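Local coordinates for protein putative activator of HSP90 (Plasmodium falciparum, PDB 3N72) that probably binds the chaperone Hsp90 and stimulates its ATPase activity, as other Aha1 family members do, this chain being the N-terminal domain, at residues Ser28-Asn33 with Glu140-Phe145; Ile74-Leu79 with Gly92-Pro97; Tyr109-Glu114 with Glu133-Ile138. All coordinates share one frame; numbering follows the deposited sequence.

Contact 1: Ser28-Asn33 with Glu140-Phe145; sequences SYIKYN and ECLKNF
The carbonyl oxygen of Cys-141 is gripped by two waters that tie it to helix 23-35. Water 1 donates to Cys-141 O at 2.7 Å and also to the hydroxyl of Tyr-29. The same water accepts the N-H of Asn-144, so it bridges helix 23-35 and the Leu-142 to Phe-145 turn. Water 2 donates to Cys-141 O and to Asn-33 OD1, each at 2.7 Å. Tyr-29 OH has a second anchor in a hydrogen bond with Asp-148. The amide of Asn-33 is fixed at its other end too. Its ND2 donates to Tyr-29 O at 2.9 Å, from the face of that carbonyl opposite the helical N-H of Asn-33. The same ND2 sits 3.4 Å above the Tyr-29 ring, over its centre. Phe-145 turns its edge toward the face of the Tyr-29 ring in an offset edge-to-face pair, with planes at 79° and Tyr-29 CD2 3.4 Å from Phe-145 CD1. A type I turn from Leu-142 to Phe-145 joins helices 120-142 and 145-161 here, within the Aha1 N-terminal domain. Phe-145 CG lies anti to the backbone N (chi1 -179°), which turns the ring's CE1 toward Ile-30 CD1, 3.7 Å away. Ile-30 also packs on Tyr-72 and Ile-74 of strand 65-82. Cys-141 SG has two modelled positions, and its touch on Asn-33 is therefore doubtful.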
loop_
_atom_site.group_PDB
_atom_site.type_symbol
_atom_site.label_atom_id
_atom_site.label_comp_id
_atom_site.label_asym_id
_atom_site.label_seq_id
_atom_site.Cartn_x
_atom_site.Cartn_y
_atom_site.Cartn_z
ATOM N N SER B 28 -11.727 -5.285 15.142
ATOM C CA SER B 28 -11.140 -6.650 15.155
ATOM C C SER B 28 -10.233 -6.919 16.356
ATOM O O SER B 28 -10.304 -8.001 16.954
ATOM C CB SER B 28 -10.369 -6.934 13.861
ATOM O OG SER B 28 -11.259 -7.076 12.772
ATOM N N TYR B 29 -9.389 -5.941 16.720
ATOM C CA TYR B 29 -8.446 -6.108 17.821
ATOM C C TYR B 29 -9.170 -6.272 19.121
ATOM O O TYR B 29 -8.886 -7.193 19.922
ATOM C CB TYR B 29 -7.539 -4.877 17.903
ATOM C CG TYR B 29 -6.519 -4.865 19.011
ATOM C CD1 TYR B 29 -5.215 -5.329 18.784
ATOM C CD2 TYR B 29 -6.823 -4.353 20.258
ATOM C CE1 TYR B 29 -4.267 -5.292 19.767
ATOM C CE2 TYR B 29 -5.865 -4.315 21.269
ATOM C CZ TYR B 29 -4.586 -4.787 21.004
ATOM O OH TYR B 29 -3.613 -4.758 21.972
ATOM N N ILE B 30 -10.090 -5.343 19.365
ATOM C CA ILE B 30 -10.853 -5.355 20.632
ATOM C C ILE B 30 -11.684 -6.671 20.745
ATOM O O ILE B 30 -11.639 -7.361 21.760
ATOM C CB ILE B 30 -11.692 -4.067 20.792
ATOM C CG1 ILE B 30 -10.741 -2.849 20.958
ATOM C CG2 ILE B 30 -12.699 -4.206 21.948
ATOM C CD1 ILE B 30 -11.444 -1.508 20.892
ATOM N N LYS B 31 -12.364 -7.042 19.679
ATOM C CA LYS B 31 -13.100 -8.328 19.642
ATOM C C LYS B 31 -12.178 -9.552 19.903
ATOM O O LYS B 31 -12.479 -10.405 20.758
ATOM C CB LYS B 31 -13.875 -8.472 18.329
ATOM C CG LYS B 31 -15.059 -7.524 18.197
ATOM C CD LYS B 31 -15.738 -7.718 16.848
ATOM C CE LYS B 31 -16.771 -6.639 16.573
ATOM N NZ LYS B 31 -17.034 -6.534 15.099
ATOM N N TYR B 32 -11.027 -9.599 19.232
ATOM C CA TYR B 32 -10.139 -10.755 19.338
ATOM C C TYR B 32 -9.649 -10.903 20.762
ATOM O O TYR B 32 -9.699 -12.011 21.338
ATOM C CB TYR B 32 -8.912 -10.597 18.416
ATOM C CG TYR B 32 -7.938 -11.753 18.577
ATOM C CD1 TYR B 32 -8.130 -12.941 17.881
ATOM C CD2 TYR B 32 -6.869 -11.681 19.470
ATOM C CE1 TYR B 32 -7.272 -14.012 18.039
ATOM C CE2 TYR B 32 -6.010 -12.767 19.644
ATOM C CZ TYR B 32 -6.222 -13.912 18.914
ATOM O OH TYR B 32 -5.365 -14.979 19.075
ATOM N N ASN B 33 -9.173 -9.791 21.334
ATOM C CA ASN B 33 -8.556 -9.819 22.645
ATOM C C ASN B 33 -9.540 -10.194 23.723
ATOM O O ASN B 33 -9.274 -11.094 24.533
ATOM C CB ASN B 33 -7.790 -8.515 22.919
ATOM C CG ASN B 33 -6.420 -8.532 22.293
ATOM O OD1 ASN B 33 -5.467 -9.079 22.879
ATOM N ND2 ASN B 33 -6.303 -7.976 21.084
ATOM N N GLU B 140 -6.120 -5.221 31.706
ATOM C CA GLU B 140 -4.838 -5.790 31.277
ATOM C C GLU B 140 -4.918 -6.278 29.825
ATOM O O GLU B 140 -3.987 -6.067 29.041
ATOM C CB GLU B 140 -4.436 -6.928 32.212
ATOM C CG GLU B 140 -3.025 -7.388 32.106
ATOM C CD GLU B 140 -2.736 -8.593 33.008
ATOM O OE1 GLU B 140 -1.650 -8.605 33.630
ATOM O OE2 GLU B 140 -3.588 -9.527 33.095
ATOM N N CYS B 141 -6.033 -6.928 29.488
ATOM C CA CYS B 141 -6.305 -7.404 28.140
ATOM C C CYS B 141 -6.198 -6.287 27.100
ATOM O O CYS B 141 -5.670 -6.499 26.007
ATOM C CB CYS B 141 -7.702 -8.010 28.080
ATOM S SG CYS B 141 -8.068 -8.858 26.540
ATOM N N LEU B 142 -6.722 -5.116 27.455
ATOM C CA LEU B 142 -6.849 -3.978 26.523
ATOM C C LEU B 142 -5.696 -2.958 26.573
ATOM O O LEU B 142 -5.626 -2.047 25.712
ATOM C CB LEU B 142 -8.179 -3.237 26.743
ATOM C CG LEU B 142 -9.451 -4.029 26.408
ATOM C CD1 LEU B 142 -10.654 -3.185 26.767
ATOM C CD2 LEU B 142 -9.475 -4.377 24.918
ATOM N N LYS B 143 -4.797 -3.118 27.540
ATOM C CA LYS B 143 -3.811 -2.071 27.849
ATOM C C LYS B 143 -2.851 -1.717 26.712
ATOM O O LYS B 143 -2.371 -0.592 26.652
ATOM C CB LYS B 143 -3.031 -2.398 29.128
ATOM C CG LYS B 143 -2.067 -3.556 29.008
ATOM C CD LYS B 143 -1.313 -3.780 30.319
ATOM C CE LYS B 143 -0.465 -5.042 30.257
ATOM N NZ LYS B 143 0.496 -5.149 31.395
ATOM N N ASN B 144 -2.588 -2.661 25.811
ATOM C CA ASN B 144 -1.655 -2.421 24.685
ATOM C C ASN B 144 -2.324 -1.874 23.419
ATOM O O ASN B 144 -1.697 -1.796 22.350
ATOM C CB ASN B 144 -0.871 -3.699 24.344
ATOM C CG ASN B 144 0.069 -4.123 25.446
ATOM O OD1 ASN B 144 0.317 -3.380 26.399
ATOM N ND2 ASN B 144 0.606 -5.332 25.319
ATOM N N PHE B 145 -3.585 -1.461 23.536
ATOM C CA PHE B 145 -4.335 -1.040 22.366
ATOM C C PHE B 145 -3.600 0.039 21.580
ATOM O O PHE B 145 -3.502 -0.066 20.348
ATOM C CB PHE B 145 -5.725 -0.528 22.743
ATOM C CG PHE B 145 -6.531 -0.095 21.557
ATOM C CD1 PHE B 145 -7.304 -1.004 20.874
ATOM C CD2 PHE B 145 -6.474 1.217 21.092
ATOM C CE1 PHE B 145 -8.037 -0.623 19.733
ATOM C CE2 PHE B 145 -7.222 1.619 19.969
ATOM C CZ PHE B 145 -7.984 0.710 19.286
HETATM O O HOH W 1 -3.947 -4.773 24.848
HETATM O O HOH W 2 -4.350 -8.767 25.288
#

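Contact 2: Ile74-Leu79 with Gly92-Pro97; sequences IKFEWL and GSVEIP
Val-94 lies over one face of the Phe-76 ring, on the apolar face of the two strands. Val-94 CB stands 3.6 Å from the ring centroid and 14° off its normal, a CH-pi contact. Val-94 CG1 comes 3.4 Å from Phe-76 CZ. The ring reaches across because Phe-76 CG sits between its own N and carbonyl carbon (chi1 52°). Ile-96 CD1 approaches the same ring differently, near its plane at the CE2 edge. Trp-78 also leans over the partner strand, with Gly-92 N 3.3 Å above the indole plane and offset toward the rim. Gly-92 has no side chain, and the indole lies directly against its backbone, with Trp-78 CD1 3.3 Å from Gly-92 C. The other branch of Val-94, CG2, touches Trp-78 CD1 at 4.0 Å. The backbones form an antiparallel ladder. Phe-76 and Val-94 are a hydrogen-bonded pair: Phe-76 N to Val-94 O and Val-94 N to Phe-76 O are both 2.9 Å. The Ile-74/Ile-96 and Trp-78/Gly-92 pairs are hydrogen-bonded as well. Lys-75, Glu-77, Ser-93 and Glu-95 point to the other face. Trp-78 NE1 donates to the carbonyl of Glu-114. This hairpin of strands 65-82 and 87-100 is flanked by strand 44-62 beside 65-82 and strand 112-115 beside 87-100, while helix 120-142 packs on Trp-78 and Ile-96.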
loop_
_atom_site.group_PDB
_atom_site.type_symbol
_atom_site.label_atom_id
_atom_site.label_comp_id
_atom_site.label_asym_id
_atom_site.label_seq_id
_atom_site.Cartn_x
_atom_site.Cartn_y
_atom_site.Cartn_z
ATOM N N ILE B 74 -17.560 -0.274 24.178
ATOM C CA ILE B 74 -17.411 -1.723 24.005
ATOM C C ILE B 74 -18.489 -2.356 24.871
ATOM O O ILE B 74 -18.472 -2.181 26.075
ATOM C CB ILE B 74 -16.025 -2.217 24.445
ATOM C CG1 ILE B 74 -14.922 -1.387 23.760
ATOM C CG2 ILE B 74 -15.862 -3.728 24.135
ATOM C CD1 ILE B 74 -13.536 -1.543 24.383
ATOM N N LYS B 75 -19.434 -3.036 24.234
ATOM C CA LYS B 75 -20.561 -3.661 24.951
ATOM C C LYS B 75 -20.638 -5.126 24.570
ATOM O O LYS B 75 -20.739 -5.479 23.378
ATOM C CB LYS B 75 -21.862 -2.923 24.634
ATOM C CG LYS B 75 -23.028 -3.467 25.487
ATOM C CD LYS B 75 -24.164 -2.498 25.646
ATOM C CE LYS B 75 -25.315 -3.120 26.493
ATOM N NZ LYS B 75 -24.904 -3.320 27.896
ATOM N N PHE B 76 -20.580 -5.991 25.587
ATOM C CA PHE B 76 -20.433 -7.398 25.350
ATOM C C PHE B 76 -21.058 -8.182 26.476
ATOM O O PHE B 76 -21.690 -7.607 27.356
ATOM C CB PHE B 76 -18.955 -7.802 25.128
ATOM C CG PHE B 76 -17.965 -7.333 26.200
ATOM C CD1 PHE B 76 -17.308 -8.270 27.002
ATOM C CD2 PHE B 76 -17.623 -5.983 26.342
ATOM C CE1 PHE B 76 -16.353 -7.883 27.928
ATOM C CE2 PHE B 76 -16.666 -5.570 27.292
ATOM C CZ PHE B 76 -16.031 -6.526 28.084
ATOM N N GLU B 77 -20.902 -9.495 26.427
ATOM C CA GLU B 77 -21.482 -10.340 27.450
ATOM C C GLU B 77 -20.418 -11.180 28.158
ATOM O O GLU B 77 -19.383 -11.463 27.588
ATOM C CB GLU B 77 -22.586 -11.196 26.849
ATOM C CG GLU B 77 -23.739 -10.286 26.347
ATOM C CD GLU B 77 -24.806 -11.032 25.511
ATOM O OE1 GLU B 77 -24.578 -12.202 25.155
ATOM O OE2 GLU B 77 -25.887 -10.439 25.231
ATOM N N TRP B 78 -20.673 -11.537 29.412
ATOM C CA TRP B 78 -19.760 -12.427 30.148
ATOM C C TRP B 78 -20.463 -13.740 30.448
ATOM O O TRP B 78 -21.694 -13.789 30.590
ATOM C CB TRP B 78 -19.236 -11.776 31.430
ATOM C CG TRP B 78 -20.273 -11.541 32.551
ATOM C CD1 TRP B 78 -21.065 -10.440 32.719
ATOM C CD2 TRP B 78 -20.560 -12.417 33.658
ATOM N NE1 TRP B 78 -21.841 -10.577 33.857
ATOM C CE2 TRP B 78 -21.546 -11.774 34.460
ATOM C CE3 TRP B 78 -20.065 -13.676 34.062
ATOM C CZ2 TRP B 78 -22.077 -12.365 35.621
ATOM C CZ3 TRP B 78 -20.578 -14.251 35.231
ATOM C CH2 TRP B 78 -21.574 -13.598 35.991
ATOM N N LEU B 79 -19.673 -14.808 30.523
ATOM C CA LEU B 79 -20.176 -16.158 30.711
ATOM C C LEU B 79 -19.225 -16.858 31.672
ATOM O O LEU B 79 -18.132 -16.359 31.966
ATOM C CB LEU B 79 -20.262 -16.914 29.360
ATOM C CG LEU B 79 -21.277 -16.433 28.291
ATOM C CD1 LEU B 79 -20.649 -15.457 27.274
ATOM C CD2 LEU B 79 -21.891 -17.625 27.541
ATOM N N GLY B 92 -24.078 -12.295 32.114
ATOM C CA GLY B 92 -24.658 -10.969 31.997
ATOM C C GLY B 92 -23.920 -10.107 31.004
ATOM O O GLY B 92 -23.355 -10.610 30.025
ATOM N N SER B 93 -23.975 -8.800 31.235
ATOM C CA SER B 93 -23.433 -7.822 30.279
ATOM C C SER B 93 -22.265 -7.061 30.885
ATOM O O SER B 93 -22.156 -6.937 32.106
ATOM C CB SER B 93 -24.517 -6.826 29.837
ATOM O OG SER B 93 -24.945 -6.036 30.950
ATOM N N VAL B 94 -21.406 -6.552 30.002
ATOM C CA VAL B 94 -20.292 -5.690 30.359
ATOM C C VAL B 94 -20.314 -4.521 29.392
ATOM O O VAL B 94 -20.450 -4.710 28.172
ATOM C CB VAL B 94 -18.907 -6.373 30.193
ATOM C CG1 VAL B 94 -17.827 -5.489 30.797
ATOM C CG2 VAL B 94 -18.867 -7.765 30.813
ATOM N N GLU B 95 -20.174 -3.318 29.937
ATOM C CA GLU B 95 -20.146 -2.116 29.124
ATOM C C GLU B 95 -18.966 -1.257 29.509
ATOM O O GLU B 95 -18.803 -0.890 30.683
ATOM C CB GLU B 95 -21.433 -1.320 29.301
ATOM C CG GLU B 95 -21.430 -0.018 28.530
ATOM C CD GLU B 95 -22.353 1.052 29.125
ATOM O OE1 GLU B 95 -22.338 1.297 30.374
ATOM O OE2 GLU B 95 -23.056 1.686 28.317
ATOM N N ILE B 96 -18.163 -0.902 28.510
ATOM C CA ILE B 96 -17.081 0.042 28.720
ATOM C C ILE B 96 -17.472 1.260 27.898
ATOM O O ILE B 96 -17.353 1.252 26.665
ATOM C CB ILE B 96 -15.741 -0.519 28.269
ATOM C CG1 ILE B 96 -15.486 -1.881 28.964
ATOM C CG2 ILE B 96 -14.638 0.527 28.465
ATOM C CD1 ILE B 96 -14.164 -2.563 28.579
ATOM N N PRO B 97 -18.005 2.282 28.568
ATOM C CA PRO B 97 -18.640 3.317 27.757
ATOM C C PRO B 97 -17.642 4.290 27.121
ATOM O O PRO B 97 -17.989 4.994 26.161
ATOM C CB PRO B 97 -19.547 4.025 28.763
ATOM C CG PRO B 97 -19.001 3.696 30.077
ATOM C CD PRO B 97 -18.410 2.355 29.981
#

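Contact 3: Tyr109-Glu114 with Glu133-Ile138; sequences YAINIE and EGKEKI
Lys-135 begins the contact along helix segment 133-138, and it meets both Ile-111 and Ile-113. Its side chain is extended beyond CG and runs past Ile-113 in the opposite direction. Lys-135 CG lies 3.8 Å from Ile-113 CD1, so the aliphatic part of the lysine packs as an apolar group. The chain then carries the ammonium group to the backbone of the other segment. Lys-135 NZ donates to Ile-111 O at 2.8 Å. The nitrogen lies almost straight out from the oxygen, with a C=O...N angle of 177°. Two waters accept further bonds from NZ. Water 3 also accepts the N-H of Ile-111. Water 4, 3.0 Å from Lys-135 NZ, accepts the N-H of Ile-113. The lysine end therefore serves three backbone groups of Ile-111 and Ile-113, one directly and two through water. These three bonds probably restrict the swing of the ammonium group.

The backbone of Lys-135 takes part as well, since its carbonyl oxygen is 3.7 Å from Ile-111 CD1. Ile-138 follows one helical turn later. Ile-138 CG2 meets the same Ile-111 CD1 at 4.0 Å, and the two side chains pass at a slant. Ile-111 CG1 is anti to the carbonyl carbon (chi1 -59°), which directs CD1 to the helix, where it touches both Lys-135 O and Ile-138 CG2. Tyr-109 borders this apolar patch. Its ring forms a cation-pi contact with Lys-139, whose NZ also donates to Tyr-109 O.

Ile-111 also packs on Val-94 of strand 87-100. Asn-112 and Glu-114 bond to that strand through their backbones. The contact thus lays helix 120-142 against strand 112-115 and the loop leading into it, the alpha-on-beta layering of the Aha1 N-terminal domain.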
loop_
_atom_site.group_PDB
_atom_site.type_symbol
_atom_site.label_atom_id
_atom_site.label_comp_id
_atom_site.label_asym_id
_atom_site.label_seq_id
_atom_site.Cartn_x
_atom_site.Cartn_y
_atom_site.Cartn_z
ATOM N N TYR B 109 -10.742 4.203 33.014
ATOM C CA TYR B 109 -12.083 4.120 32.429
ATOM C C TYR B 109 -13.000 3.171 33.213
ATOM O O TYR B 109 -12.530 2.197 33.839
ATOM C CB TYR B 109 -12.016 3.718 30.956
ATOM C CG TYR B 109 -11.272 2.442 30.665
ATOM C CD1 TYR B 109 -11.937 1.207 30.661
ATOM C CD2 TYR B 109 -9.913 2.464 30.334
ATOM C CE1 TYR B 109 -11.258 0.024 30.373
ATOM C CE2 TYR B 109 -9.231 1.299 30.046
ATOM C CZ TYR B 109 -9.897 0.083 30.072
ATOM O OH TYR B 109 -9.195 -1.059 29.755
ATOM N N ALA B 110 -14.300 3.466 33.180
ATOM C CA ALA B 110 -15.330 2.617 33.812
ATOM C C ALA B 110 -15.546 1.306 33.065
ATOM O O ALA B 110 -15.551 1.272 31.835
ATOM C CB ALA B 110 -16.668 3.364 33.899
ATOM N N ILE B 111 -15.762 0.241 33.829
ATOM C CA ILE B 111 -16.218 -1.039 33.288
ATOM C C ILE B 111 -17.458 -1.392 34.113
ATOM O O ILE B 111 -17.361 -1.597 35.321
ATOM C CB ILE B 111 -15.132 -2.146 33.386
ATOM C CG1 ILE B 111 -13.868 -1.736 32.628
ATOM C CG2 ILE B 111 -15.628 -3.474 32.805
ATOM C CD1 ILE B 111 -12.664 -2.553 32.999
ATOM N N ASN B 112 -18.622 -1.378 33.472
ATOM C CA ASN B 112 -19.878 -1.631 34.162
ATOM C C ASN B 112 -20.330 -3.042 33.863
ATOM O O ASN B 112 -20.586 -3.373 32.707
ATOM C CB ASN B 112 -20.928 -0.616 33.736
ATOM C CG ASN B 112 -20.480 0.820 34.007
ATOM O OD1 ASN B 112 -19.951 1.120 35.092
ATOM N ND2 ASN B 112 -20.646 1.698 33.016
ATOM N N ILE B 113 -20.430 -3.861 34.914
ATOM C CA ILE B 113 -20.802 -5.276 34.776
ATOM C C ILE B 113 -22.139 -5.506 35.446
ATOM O O ILE B 113 -22.347 -5.102 36.606
ATOM C CB ILE B 113 -19.729 -6.235 35.348
ATOM C CG1 ILE B 113 -18.400 -6.035 34.597
ATOM C CG2 ILE B 113 -20.182 -7.703 35.207
ATOM C CD1 ILE B 113 -17.210 -6.649 35.296
ATOM N N GLU B 114 -23.037 -6.134 34.691
ATOM C CA GLU B 114 -24.378 -6.478 35.188
ATOM C C GLU B 114 -24.612 -7.971 35.193
ATOM O O GLU B 114 -23.990 -8.709 34.421
ATOM C CB GLU B 114 -25.447 -5.848 34.313
ATOM C CG GLU B 114 -25.337 -4.311 34.183
ATOM C CD GLU B 114 -26.316 -3.569 35.067
ATOM O OE1 GLU B 114 -26.506 -3.985 36.238
ATOM O OE2 GLU B 114 -26.904 -2.572 34.579
ATOM N N GLU B 133 -11.189 -8.437 40.362
ATOM C CA GLU B 133 -10.247 -9.165 39.483
ATOM C C GLU B 133 -10.682 -9.161 38.010
ATOM O O GLU B 133 -9.855 -8.967 37.106
ATOM C CB GLU B 133 -10.028 -10.612 39.942
ATOM C CG GLU B 133 -9.089 -11.394 39.022
ATOM C CD GLU B 133 -8.874 -12.839 39.438
ATOM O OE1 GLU B 133 -9.605 -13.328 40.337
ATOM O OE2 GLU B 133 -7.970 -13.480 38.851
ATOM N N GLY B 134 -11.966 -9.395 37.766
ATOM C CA GLY B 134 -12.477 -9.395 36.387
ATOM C C GLY B 134 -12.194 -8.100 35.649
ATOM O O GLY B 134 -11.739 -8.102 34.485
ATOM N N LYS B 135 -12.490 -6.994 36.324
ATOM C CA LYS B 135 -12.234 -5.664 35.789
ATOM C C LYS B 135 -10.729 -5.474 35.579
ATOM O O LYS B 135 -10.293 -4.967 34.540
ATOM C CB LYS B 135 -12.810 -4.595 36.725
ATOM C CG LYS B 135 -14.319 -4.531 36.702
ATOM C CD LYS B 135 -14.878 -3.346 37.470
ATOM C CE LYS B 135 -16.409 -3.483 37.621
ATOM N NZ LYS B 135 -17.070 -2.208 38.037
ATOM N N GLU B 136 -9.925 -5.903 36.549
ATOM C CA GLU B 136 -8.471 -5.791 36.424
ATOM C C GLU B 136 -7.981 -6.534 35.173
ATOM O O GLU B 136 -7.163 -6.007 34.410
ATOM C CB GLU B 136 -7.767 -6.331 37.682
ATOM C CG GLU B 136 -7.748 -5.355 38.849
ATOM C CD GLU B 136 -7.440 -5.999 40.210
ATOM O OE1 GLU B 136 -7.231 -7.237 40.307
ATOM O OE2 GLU B 136 -7.424 -5.242 41.203
ATOM N N LYS B 137 -8.492 -7.748 34.949
ATOM C CA LYS B 137 -8.017 -8.585 33.836
ATOM C C LYS B 137 -8.472 -8.035 32.480
ATOM O O LYS B 137 -7.737 -8.135 31.475
ATOM C CB LYS B 137 -8.458 -10.040 34.013
ATOM C CG LYS B 137 -7.900 -10.679 35.314
ATOM C CD LYS B 137 -6.501 -11.264 35.174
ATOM C CE LYS B 137 -5.784 -11.303 36.534
ATOM N NZ LYS B 137 -5.014 -10.033 36.780
ATOM N N ILE B 138 -9.682 -7.474 32.444
ATOM C CA ILE B 138 -10.178 -6.807 31.218
ATOM C C ILE B 138 -9.252 -5.639 30.851
ATOM O O ILE B 138 -8.859 -5.481 29.669
ATOM C CB ILE B 138 -11.670 -6.360 31.344
ATOM C CG1 ILE B 138 -12.599 -7.589 31.273
ATOM C CG2 ILE B 138 -12.077 -5.375 30.213
ATOM C CD1 ILE B 138 -13.950 -7.401 31.930
HETATM O O HOH W 3 -15.514 0.452 36.880
HETATM O O HOH W 4 -19.961 -3.014 37.750
#

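How the contacts relate
Contact 2 supplies the sheet. Contact 3 places helix 120-142 on it, and contact 1 joins that helix to helix 23-35, whose Ile-30 also touches the sheet. Contacts 1 and 3 have centres about 14 Å apart. Leu-142 joins all three: its CB is 3.9 Å from Tyr-109 OH, and its CD1 is 4.0 Å from Ile-96 CD1. Ile-30 CG2 reaches Ile-74 CD1 at 3.7 Å and so links contacts 1 and 2. Contacts 2 and 3 are closest, with centres about 9 Å apart. Probable backbone hydrogen bonds connect them, such as Glu-95 N to Asn-112 O at 2.8 Å. Along the chain, contact 1 encloses the other two. A thiocyanate ion, probably from crystallisation, lies near Gly-92.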